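Mycolic acid synthase (Mycobacterium tuberculosis, PDB 1L1E) probably catalyses the conversion of a double bond to a cyclopropane ring at the proximal position of an alpha mycolic acid, using a methylene group from S-adenosyl-L-methionine. Local coordinates at residues D87-E97 / R114-W123; M164-P172 / F200-V211. All blocks are in the same frame, centred on the assembly; numbering follows the deposited sequence.

Contact 1 of 2, residues D87-E97 / R114-W123; sequences DVNVVGLTLSE and RSRRVLLEGW. With SAH (S-adenosyl-L-homocysteine), chain D.
Strands 89-94 and 116-120 are the two parallel strands of a beta-alpha-beta unit in the Rossmann-like methyltransferase sheet, and a hydrogen-bonded ladder joins Val90-Thr94 to Ser115-Leu119. Val90 N donates to Ser115 O and Arg117 N to Val90 O; the ladder continues through Gly92, whose O accepts Leu119 N at 2.8 Å. At the start of the pair a side chain stands in for the backbone: Asn89 OD1 accepts Ser115 N at 3.0 Å, in the carbonyl plane and on a lone pair. Beside it Arg114, bent at chi2 (-65°), brings NE to Asp87 O at 3.0 Å, and Asp87 OD1 sits over one guanidinium face. Asp87 OD2 lies 3.2 Å from Arg114 NH2 but well out of the guanidinium plane, with no N-H pointing at it, so this salt bridge rests on charge alone. Leu93 and Leu119 run side by side, CD2 to CD1 3.7 Å. At the carboxy ends the loops receive S-adenosyl-L-homocysteine: Leu95 N donates to ribose O2' at 3.2 Å and Trp123 N to adenine N1. Val90, Thr94 and Val118 pack on helix 97-109, which connects the strands; strand 67-71 flanks strand 89-94 across from strand 116-120, the sheet's outermost strand here.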
loop_
_atom_site.group_PDB
_atom_site.type_symbol
_atom_site.label_atom_id
_atom_site.label_comp_id
_atom_site.label_asym_id
_atom_site.label_seq_id
_atom_site.Cartn_x
_atom_site.Cartn_y
_atom_site.Cartn_z
ATOM N N ASP A 87 -10.359 -2.476 18.167
ATOM C CA ASP A 87 -11.784 -2.713 18.397
ATOM C C ASP A 87 -12.740 -1.804 17.610
ATOM O O ASP A 87 -13.684 -1.237 18.172
ATOM C CB ASP A 87 -12.063 -2.609 19.903
ATOM C CG ASP A 87 -13.458 -3.049 20.273
ATOM O OD1 ASP A 87 -13.995 -3.942 19.585
ATOM O OD2 ASP A 87 -14.015 -2.515 21.259
ATOM N N VAL A 88 -12.501 -1.674 16.308
ATOM C CA VAL A 88 -13.354 -0.845 15.463
ATOM C C VAL A 88 -14.067 -1.692 14.425
ATOM O O VAL A 88 -13.695 -2.838 14.193
ATOM C CB VAL A 88 -12.534 0.245 14.719
ATOM C CG1 VAL A 88 -11.854 1.144 15.716
ATOM C CG2 VAL A 88 -11.497 -0.405 13.780
ATOM N N ASN A 89 -15.108 -1.121 13.822
ATOM C CA ASN A 89 -15.871 -1.777 12.764
ATOM C C ASN A 89 -15.087 -1.443 11.496
ATOM O O ASN A 89 -14.431 -0.399 11.441
ATOM C CB ASN A 89 -17.281 -1.171 12.669
ATOM C CG ASN A 89 -18.031 -1.229 13.988
ATOM O OD1 ASN A 89 -18.444 -2.305 14.441
ATOM N ND2 ASN A 89 -18.203 -0.071 14.616
ATOM N N VAL A 90 -15.145 -2.309 10.490
ATOM C CA VAL A 90 -14.401 -2.054 9.261
ATOM C C VAL A 90 -15.160 -2.337 7.962
ATOM O O VAL A 90 -16.207 -2.984 7.949
ATOM C CB VAL A 90 -13.068 -2.877 9.225
ATOM C CG1 VAL A 90 -12.213 -2.547 10.439
ATOM C CG2 VAL A 90 -13.363 -4.364 9.197
ATOM N N VAL A 91 -14.604 -1.825 6.868
ATOM C CA VAL A 91 -15.149 -2.015 5.529
ATOM C C VAL A 91 -13.938 -1.873 4.612
ATOM O O VAL A 91 -13.153 -0.932 4.754
ATOM C CB VAL A 91 -16.188 -0.932 5.146
ATOM C CG1 VAL A 91 -16.677 -1.166 3.723
ATOM C CG2 VAL A 91 -17.366 -0.964 6.100
ATOM N N GLY A 92 -13.772 -2.810 3.692
ATOM C CA GLY A 92 -12.641 -2.731 2.796
ATOM C C GLY A 92 -13.030 -2.881 1.341
ATOM O O GLY A 92 -13.902 -3.682 0.995
ATOM N N LEU A 93 -12.382 -2.100 0.486
ATOM C CA LEU A 93 -12.639 -2.171 -0.943
ATOM C C LEU A 93 -11.402 -2.727 -1.608
ATOM O O LEU A 93 -10.276 -2.420 -1.200
ATOM C CB LEU A 93 -12.927 -0.786 -1.512
ATOM C CG LEU A 93 -13.845 0.070 -0.656
ATOM C CD1 LEU A 93 -14.002 1.454 -1.276
ATOM C CD2 LEU A 93 -15.178 -0.636 -0.518
ATOM N N THR A 94 -11.627 -3.562 -2.618
ATOM C CA THR A 94 -10.562 -4.165 -3.402
ATOM C C THR A 94 -11.096 -4.444 -4.806
ATOM O O THR A 94 -12.311 -4.579 -4.993
ATOM C CB THR A 94 -10.081 -5.503 -2.790
ATOM O OG1 THR A 94 -9.243 -6.175 -3.737
ATOM C CG2 THR A 94 -11.275 -6.411 -2.436
ATOM N N LEU A 95 -10.186 -4.510 -5.778
ATOM C CA LEU A 95 -10.519 -4.811 -7.170
ATOM C C LEU A 95 -10.152 -6.261 -7.465
ATOM O O LEU A 95 -10.335 -6.742 -8.582
ATOM C CB LEU A 95 -9.725 -3.907 -8.125
ATOM C CG LEU A 95 -9.981 -2.401 -8.112
ATOM C CD1 LEU A 95 -9.132 -1.718 -9.188
ATOM C CD2 LEU A 95 -11.453 -2.139 -8.378
ATOM N N SER A 96 -9.639 -6.957 -6.454
ATOM C CA SER A 96 -9.209 -8.335 -6.622
ATOM C C SER A 96 -10.196 -9.391 -6.154
ATOM O O SER A 96 -10.565 -9.443 -4.983
ATOM C CB SER A 96 -7.871 -8.564 -5.905
ATOM O OG SER A 96 -7.613 -9.956 -5.803
ATOM N N GLU A 97 -10.597 -10.242 -7.092
ATOM C CA GLU A 97 -11.524 -11.324 -6.822
ATOM C C GLU A 97 -11.018 -12.249 -5.730
ATOM O O GLU A 97 -11.752 -12.600 -4.805
ATOM C CB GLU A 97 -11.746 -12.134 -8.096
ATOM C CG GLU A 97 -12.861 -11.603 -8.932
ATOM C CD GLU A 97 -14.175 -11.756 -8.220
ATOM O OE1 GLU A 97 -14.305 -11.239 -7.091
ATOM O OE2 GLU A 97 -15.075 -12.406 -8.784
ATOM N N ARG A 114 -18.145 -6.700 16.303
ATOM C CA ARG A 114 -17.800 -5.664 15.334
ATOM C C ARG A 114 -18.250 -6.025 13.930
ATOM O O ARG A 114 -18.102 -7.159 13.492
ATOM C CB ARG A 114 -16.285 -5.418 15.338
ATOM C CG ARG A 114 -15.816 -4.650 16.546
ATOM C CD ARG A 114 -16.399 -3.246 16.509
ATOM N NE ARG A 114 -16.339 -2.581 17.802
ATOM C CZ ARG A 114 -17.070 -2.928 18.857
ATOM N NH1 ARG A 114 -17.922 -3.940 18.772
ATOM N NH2 ARG A 114 -16.945 -2.259 19.996
ATOM N N SER A 115 -18.793 -5.039 13.228
ATOM C CA SER A 115 -19.268 -5.214 11.863
ATOM C C SER A 115 -18.070 -5.275 10.939
ATOM O O SER A 115 -17.123 -4.514 11.098
ATOM C CB SER A 115 -20.162 -4.038 11.459
ATOM O OG SER A 115 -20.553 -4.142 10.102
ATOM N N ARG A 116 -18.113 -6.180 9.970
ATOM C CA ARG A 116 -17.009 -6.324 9.038
ATOM C C ARG A 116 -17.520 -6.579 7.637
ATOM O O ARG A 116 -18.260 -7.538 7.397
ATOM C CB ARG A 116 -16.075 -7.455 9.504
ATOM C CG ARG A 116 -16.776 -8.714 10.032
ATOM C CD ARG A 116 -15.815 -9.546 10.891
ATOM N NE ARG A 116 -16.379 -10.828 11.327
ATOM C CZ ARG A 116 -17.404 -10.964 12.164
ATOM N NH1 ARG A 116 -18.008 -9.900 12.679
ATOM N NH2 ARG A 116 -17.828 -12.178 12.487
ATOM N N ARG A 117 -17.130 -5.707 6.711
ATOM C CA ARG A 117 -17.561 -5.819 5.328
ATOM C C ARG A 117 -16.436 -5.645 4.322
ATOM O O ARG A 117 -15.550 -4.814 4.502
ATOM C CB ARG A 117 -18.636 -4.782 5.017
ATOM C CG ARG A 117 -20.074 -5.234 5.199
ATOM C CD ARG A 117 -20.980 -4.337 4.344
ATOM N NE ARG A 117 -20.723 -2.928 4.626
ATOM C CZ ARG A 117 -20.947 -1.925 3.781
ATOM N NH1 ARG A 117 -21.439 -2.151 2.568
ATOM N NH2 ARG A 117 -20.666 -0.687 4.153
ATOM N N VAL A 118 -16.484 -6.440 3.259
ATOM C CA VAL A 118 -15.499 -6.364 2.188
ATOM C C VAL A 118 -16.305 -6.245 0.903
ATOM O O VAL A 118 -17.303 -6.944 0.728
ATOM C CB VAL A 118 -14.589 -7.618 2.140
ATOM C CG1 VAL A 118 -15.390 -8.847 1.787
ATOM C CG2 VAL A 118 -13.468 -7.401 1.136
ATOM N N LEU A 119 -15.888 -5.351 0.012
ATOM C CA LEU A 119 -16.616 -5.147 -1.231
ATOM C C LEU A 119 -15.700 -5.149 -2.455
ATOM O O LEU A 119 -14.661 -4.486 -2.477
ATOM C CB LEU A 119 -17.380 -3.819 -1.173
ATOM C CG LEU A 119 -18.291 -3.543 0.031
ATOM C CD1 LEU A 119 -18.520 -2.045 0.165
ATOM C CD2 LEU A 119 -19.614 -4.284 -0.124
ATOM N N LEU A 120 -16.095 -5.910 -3.469
ATOM C CA LEU A 120 -15.340 -5.984 -4.706
ATOM C C LEU A 120 -15.765 -4.799 -5.583
ATOM O O LEU A 120 -16.628 -4.941 -6.454
ATOM C CB LEU A 120 -15.641 -7.297 -5.429
ATOM C CG LEU A 120 -14.918 -7.459 -6.760
ATOM C CD1 LEU A 120 -13.439 -7.723 -6.509
ATOM C CD2 LEU A 120 -15.543 -8.601 -7.539
ATOM N N GLU A 121 -15.171 -3.635 -5.340
ATOM C CA GLU A 121 -15.504 -2.438 -6.110
ATOM C C GLU A 121 -14.465 -1.354 -5.838
ATOM O O GLU A 121 -13.808 -1.372 -4.800
ATOM C CB GLU A 121 -16.892 -1.920 -5.706
ATOM C CG GLU A 121 -16.895 -1.182 -4.369
ATOM C CD GLU A 121 -18.282 -0.791 -3.902
ATOM O OE1 GLU A 121 -18.375 0.030 -2.965
ATOM O OE2 GLU A 121 -19.276 -1.307 -4.460
ATOM N N GLY A 122 -14.346 -0.396 -6.755
ATOM C CA GLY A 122 -13.381 0.680 -6.580
ATOM C C GLY A 122 -13.886 1.773 -5.655
ATOM O O GLY A 122 -15.071 1.821 -5.341
ATOM N N TRP A 123 -12.986 2.643 -5.201
ATOM C CA TRP A 123 -13.364 3.733 -4.319
ATOM C C TRP A 123 -14.348 4.678 -5.007
ATOM O O TRP A 123 -15.046 5.462 -4.348
ATOM C CB TRP A 123 -12.122 4.510 -3.880
ATOM C CG TRP A 123 -11.247 4.924 -5.025
ATOM C CD1 TRP A 123 -10.113 4.296 -5.468
ATOM C CD2 TRP A 123 -11.445 6.048 -5.888
ATOM N NE1 TRP A 123 -9.596 4.962 -6.551
ATOM C CE2 TRP A 123 -10.394 6.042 -6.833
ATOM C CE3 TRP A 123 -12.411 7.061 -5.956
ATOM C CZ2 TRP A 123 -10.281 7.011 -7.838
ATOM C CZ3 TRP A 123 -12.297 8.031 -6.961
ATOM C CH2 TRP A 123 -11.238 7.994 -7.886
HETATM N N SAH D . -3.296 -2.408 1.269
HETATM C CA SAH D . -2.920 -3.815 1.124
HETATM C CB SAH D . -2.853 -4.212 -0.367
HETATM C CG SAH D . -1.923 -3.381 -1.255
HETATM S SD SAH D . -1.900 -3.911 -2.975
HETATM C C SAH D . -1.556 -4.083 1.782
HETATM O O SAH D . -0.987 -3.142 2.344
HETATM O OXT SAH D . -1.066 -5.219 1.701
HETATM C "C5'" SAH D . -3.061 -2.719 -3.724
HETATM C "C4'" SAH D . -4.527 -2.889 -3.305
HETATM O "O4'" SAH D . -5.354 -1.760 -3.709
HETATM C "C3'" SAH D . -5.197 -4.113 -3.925
HETATM O "O3'" SAH D . -6.088 -4.671 -2.932
HETATM C "C2'" SAH D . -5.956 -3.543 -5.092
HETATM O "O2'" SAH D . -6.974 -4.433 -5.557
HETATM C "C1'" SAH D . -6.462 -2.262 -4.500
HETATM N N9 SAH D . -6.892 -1.251 -5.491
HETATM C C8 SAH D . -6.268 -0.761 -6.594
HETATM N N7 SAH D . -6.893 0.141 -7.277
HETATM C C5 SAH D . -8.078 0.288 -6.567
HETATM C C6 SAH D . -9.237 1.113 -6.741
HETATM N N6 SAH D . -9.366 1.987 -7.752
HETATM N N1 SAH D . -10.258 0.995 -5.818
HETATM C C2 SAH D . -10.134 0.118 -4.792
HETATM N N3 SAH D . -9.097 -0.703 -4.527
HETATM C C4 SAH D . -8.093 -0.566 -5.464
HETATM O O HOH W 1 -18.451 -2.516 8.954
#

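Contact 2 of 2, residues M164-P172 / F200-V211; sequences MLLHTIVRP and FPGGWLPSIPTV. With CO3 (carbonate ion), chain C.
Arg171 N donates to Pro206 O at 2.9 Å, and the same carbonyl oxygen lies 3.2 Å from Val170 CA in a CA-H...O contact, so one acceptor meets two consecutive residues at the end of strand 163-170. The Arg171 side chain, bent at chi2 and chi3 (87°), brings NH1 obliquely to Trp204 CZ2 at 3.8 Å, guanidinium and ring planes 50° apart. NH1 also donates to Leu205 O, whose place is less sure. Apolar contacts flank this: Ile169 sends CG2 to Leu205 CD2 at 3.6 Å and CD1 to Phe200 CZ at 3.8 Å, whereas Val170 CG2 meets Ile208 CG1. Pro206 CD rests against Ile169 O, a buried carbonyl that finds no polar partner. The loop then enters helix 208-216, where Ser207 is the N-cap and its OG accepts Thr210 N; Ile208 N donates to a water. Further back on the strand, His167 NE2 donates to carbonate O3 at 2.8 Å and ND1 is hydrogen-bonded to Gln282, so both ring nitrogens have partners that would hold the ring's rotation. The ion, whose pocket includes Thr168 and Ile169, probably comes from the crystallisation liquor. Glu140 accepts Ile169 N, and His141 meets the Phe200 ring edge-to-face.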
loop_
_atom_site.group_PDB
_atom_site.type_symbol
_atom_site.label_atom_id
_atom_site.label_comp_id
_atom_site.label_asym_id
_atom_site.label_seq_id
_atom_site.Cartn_x
_atom_site.Cartn_y
_atom_site.Cartn_z
ATOM N N MET A 164 -7.451 10.728 7.099
ATOM C CA MET A 164 -7.126 9.606 6.240
ATOM C C MET A 164 -5.615 9.443 6.287
ATOM O O MET A 164 -4.876 10.437 6.384
ATOM C CB MET A 164 -7.582 9.887 4.796
ATOM C CG MET A 164 -6.958 8.979 3.714
ATOM S SD MET A 164 -7.874 8.966 2.115
ATOM C CE MET A 164 -7.562 10.599 1.487
ATOM N N LEU A 165 -5.157 8.198 6.259
ATOM C CA LEU A 165 -3.730 7.927 6.240
ATOM C C LEU A 165 -3.512 7.399 4.838
ATOM O O LEU A 165 -4.021 6.338 4.490
ATOM C CB LEU A 165 -3.341 6.857 7.268
ATOM C CG LEU A 165 -1.843 6.515 7.403
ATOM C CD1 LEU A 165 -1.356 5.756 6.184
ATOM C CD2 LEU A 165 -1.027 7.802 7.598
ATOM N N LEU A 166 -2.768 8.152 4.036
ATOM C CA LEU A 166 -2.482 7.786 2.662
ATOM C C LEU A 166 -1.012 7.377 2.610
ATOM O O LEU A 166 -0.137 8.196 2.844
ATOM C CB LEU A 166 -2.706 9.003 1.751
ATOM C CG LEU A 166 -3.168 8.845 0.301
ATOM C CD1 LEU A 166 -2.603 10.004 -0.530
ATOM C CD2 LEU A 166 -2.727 7.528 -0.269
ATOM N N HIS A 167 -0.761 6.112 2.295
ATOM C CA HIS A 167 0.582 5.559 2.215
ATOM C C HIS A 167 0.817 5.199 0.752
ATOM O O HIS A 167 0.077 4.403 0.175
ATOM C CB HIS A 167 0.654 4.336 3.148
ATOM C CG HIS A 167 1.816 3.428 2.904
ATOM N ND1 HIS A 167 2.502 2.823 3.935
ATOM C CD2 HIS A 167 2.361 2.953 1.760
ATOM C CE1 HIS A 167 3.416 2.012 3.435
ATOM N NE2 HIS A 167 3.351 2.072 2.118
ATOM N N THR A 168 1.841 5.796 0.150
ATOM C CA THR A 168 2.117 5.560 -1.261
ATOM C C THR A 168 3.554 5.860 -1.656
ATOM O O THR A 168 4.239 6.641 -0.999
ATOM C CB THR A 168 1.210 6.462 -2.138
ATOM O OG1 THR A 168 -0.162 6.137 -1.887
ATOM C CG2 THR A 168 1.511 6.273 -3.609
ATOM N N ILE A 169 3.985 5.214 -2.733
ATOM C CA ILE A 169 5.301 5.409 -3.305
ATOM C C ILE A 169 5.256 6.818 -3.891
ATOM O O ILE A 169 4.231 7.237 -4.429
ATOM C CB ILE A 169 5.564 4.382 -4.457
ATOM C CG1 ILE A 169 5.862 3.003 -3.863
ATOM C CG2 ILE A 169 6.710 4.850 -5.363
ATOM C CD1 ILE A 169 5.834 1.879 -4.889
ATOM N N VAL A 170 6.352 7.553 -3.764
ATOM C CA VAL A 170 6.429 8.917 -4.328
ATOM C C VAL A 170 7.800 9.141 -4.952
ATOM O O VAL A 170 8.764 8.433 -4.642
ATOM C CB VAL A 170 6.219 9.976 -3.242
ATOM C CG1 VAL A 170 4.844 9.889 -2.577
ATOM C CG2 VAL A 170 7.247 9.882 -2.115
ATOM N N ARG A 171 7.857 10.122 -5.827
ATOM C CA ARG A 171 9.108 10.486 -6.503
ATOM C C ARG A 171 9.813 11.562 -5.683
ATOM O O ARG A 171 9.201 12.566 -5.288
ATOM C CB ARG A 171 8.811 10.989 -7.911
ATOM C CG ARG A 171 8.274 9.888 -8.825
ATOM C CD ARG A 171 7.243 10.397 -9.828
ATOM N NE ARG A 171 7.854 10.900 -11.063
ATOM C CZ ARG A 171 7.264 10.848 -12.263
ATOM N NH1 ARG A 171 6.043 10.318 -12.409
ATOM N NH2 ARG A 171 7.824 11.307 -13.391
ATOM N N PRO A 172 11.113 11.419 -5.392
ATOM C CA PRO A 172 11.815 12.394 -4.577
ATOM C C PRO A 172 11.712 13.771 -5.181
ATOM O O PRO A 172 11.619 13.885 -6.444
ATOM C CB PRO A 172 13.230 11.874 -4.526
ATOM C CG PRO A 172 13.278 10.574 -5.315
ATOM C CD PRO A 172 11.914 10.290 -5.862
ATOM N N PHE A 200 2.522 -1.625 -12.188
ATOM C CA PHE A 200 1.437 -0.679 -11.950
ATOM C C PHE A 200 0.680 -0.297 -13.230
ATOM O O PHE A 200 0.519 0.885 -13.544
ATOM C CB PHE A 200 1.985 0.581 -11.260
ATOM C CG PHE A 200 2.604 0.320 -9.904
ATOM C CD1 PHE A 200 3.941 0.633 -9.661
ATOM C CD2 PHE A 200 1.849 -0.221 -8.869
ATOM C CE1 PHE A 200 4.514 0.411 -8.409
ATOM C CE2 PHE A 200 2.412 -0.448 -7.612
ATOM C CZ PHE A 200 3.748 -0.130 -7.385
ATOM N N PRO A 201 0.191 -1.303 -13.979
ATOM C CA PRO A 201 -0.552 -1.063 -15.224
ATOM C C PRO A 201 -1.652 -0.021 -15.040
ATOM O O PRO A 201 -2.572 -0.211 -14.239
ATOM C CB PRO A 201 -1.130 -2.440 -15.552
ATOM C CG PRO A 201 -0.130 -3.378 -14.969
ATOM C CD PRO A 201 0.179 -2.736 -13.636
ATOM N N GLY A 202 -1.561 1.070 -15.793
ATOM C CA GLY A 202 -2.553 2.126 -15.692
ATOM C C GLY A 202 -2.359 2.920 -14.414
ATOM O O GLY A 202 -3.209 3.722 -14.025
ATOM N N GLY A 203 -1.229 2.687 -13.760
ATOM C CA GLY A 203 -0.933 3.378 -12.522
ATOM C C GLY A 203 -0.101 4.628 -12.729
ATOM O O GLY A 203 0.006 5.138 -13.845
ATOM N N TRP A 204 0.510 5.117 -11.655
ATOM C CA TRP A 204 1.307 6.331 -11.743
ATOM C C TRP A 204 1.987 6.593 -10.412
ATOM O O TRP A 204 1.422 6.312 -9.359
ATOM C CB TRP A 204 0.388 7.499 -12.117
ATOM C CG TRP A 204 1.078 8.804 -12.350
ATOM C CD1 TRP A 204 1.205 9.841 -11.467
ATOM C CD2 TRP A 204 1.730 9.220 -13.554
ATOM N NE1 TRP A 204 1.891 10.877 -12.052
ATOM C CE2 TRP A 204 2.224 10.521 -13.333
ATOM C CE3 TRP A 204 1.942 8.617 -14.800
ATOM C CZ2 TRP A 204 2.921 11.233 -14.313
ATOM C CZ3 TRP A 204 2.639 9.329 -15.777
ATOM C CH2 TRP A 204 3.118 10.622 -15.523
ATOM N N LEU A 205 3.219 7.099 -10.460
ATOM C CA LEU A 205 3.966 7.421 -9.240
ATOM C C LEU A 205 3.912 8.935 -9.109
ATOM O O LEU A 205 4.442 9.657 -9.949
ATOM C CB LEU A 205 5.420 6.945 -9.359
ATOM C CG LEU A 205 5.577 5.436 -9.578
ATOM C CD1 LEU A 205 7.054 5.054 -9.578
ATOM C CD2 LEU A 205 4.838 4.690 -8.469
ATOM N N PRO A 206 3.261 9.440 -8.059
ATOM C CA PRO A 206 3.165 10.888 -7.884
ATOM C C PRO A 206 4.360 11.539 -7.218
ATOM O O PRO A 206 5.146 10.877 -6.527
ATOM C CB PRO A 206 1.916 11.040 -7.034
ATOM C CG PRO A 206 2.043 9.870 -6.105
ATOM C CD PRO A 206 2.430 8.740 -7.059
ATOM N N SER A 207 4.488 12.844 -7.455
ATOM C CA SER A 207 5.523 13.652 -6.853
ATOM C C SER A 207 4.867 14.127 -5.566
ATOM O O SER A 207 3.631 14.123 -5.458
ATOM C CB SER A 207 5.857 14.871 -7.737
ATOM O OG SER A 207 4.820 15.850 -7.698
ATOM N N ILE A 208 5.677 14.520 -4.586
ATOM C CA ILE A 208 5.143 15.005 -3.321
ATOM C C ILE A 208 4.264 16.246 -3.523
ATOM O O ILE A 208 3.186 16.349 -2.932
ATOM C CB ILE A 208 6.284 15.285 -2.322
ATOM C CG1 ILE A 208 6.945 13.958 -1.933
ATOM C CG2 ILE A 208 5.744 15.966 -1.078
ATOM C CD1 ILE A 208 8.201 14.102 -1.099
ATOM N N PRO A 209 4.717 17.211 -4.350
ATOM C CA PRO A 209 3.940 18.426 -4.615
ATOM C C PRO A 209 2.546 18.112 -5.180
ATOM O O PRO A 209 1.582 18.821 -4.893
ATOM C CB PRO A 209 4.820 19.176 -5.612
ATOM C CG PRO A 209 6.199 18.866 -5.089
ATOM C CD PRO A 209 6.092 17.361 -4.867
ATOM N N THR A 210 2.451 17.052 -5.980
ATOM C CA THR A 210 1.181 16.639 -6.570
ATOM C C THR A 210 0.209 16.120 -5.509
ATOM O O THR A 210 -0.975 16.483 -5.508
ATOM C CB THR A 210 1.383 15.539 -7.642
ATOM O OG1 THR A 210 1.883 16.131 -8.846
ATOM C CG2 THR A 210 0.079 14.845 -7.949
ATOM N N VAL A 211 0.700 15.256 -4.621
ATOM C CA VAL A 211 -0.154 14.732 -3.559
ATOM C C VAL A 211 -0.734 15.936 -2.826
ATOM O O VAL A 211 -1.952 16.060 -2.661
ATOM C CB VAL A 211 0.641 13.876 -2.555
ATOM C CG1 VAL A 211 -0.257 13.499 -1.378
ATOM C CG2 VAL A 211 1.186 12.640 -3.240
HETATM C C CO3 C . 3.857 0.683 -1.059
HETATM O O1 CO3 C . 3.193 2.014 -1.223
HETATM O O2 CO3 C . 4.076 -0.113 -2.144
HETATM O O3 CO3 C . 4.248 0.283 0.172
HETATM O O HOH W 2 8.425 14.962 -5.004
#

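The pair illustrates how a single sheet can serve two neighbouring sites from different strands. Contact 1 lies at the sheet's outer end, and two strands, 67-71 and 132-136, separate it from strand 163-170 of contact 2; the centres are 22 Å apart and the nearest atoms about 8 Å, without touching. Contact 1 holds the adenosine part of S-adenosyl-L-homocysteine, whereas contact 2 contributes His167, Thr168 and Ile169 to the carbonate pocket, with Phe200 about 7 Å, side chain to ligand, from the same cofactor product. The Phe200 side chain is also about 7 Å from that of Cys269, the probable active-site residue, which places the Phe200 end of contact 2 near the probable active site.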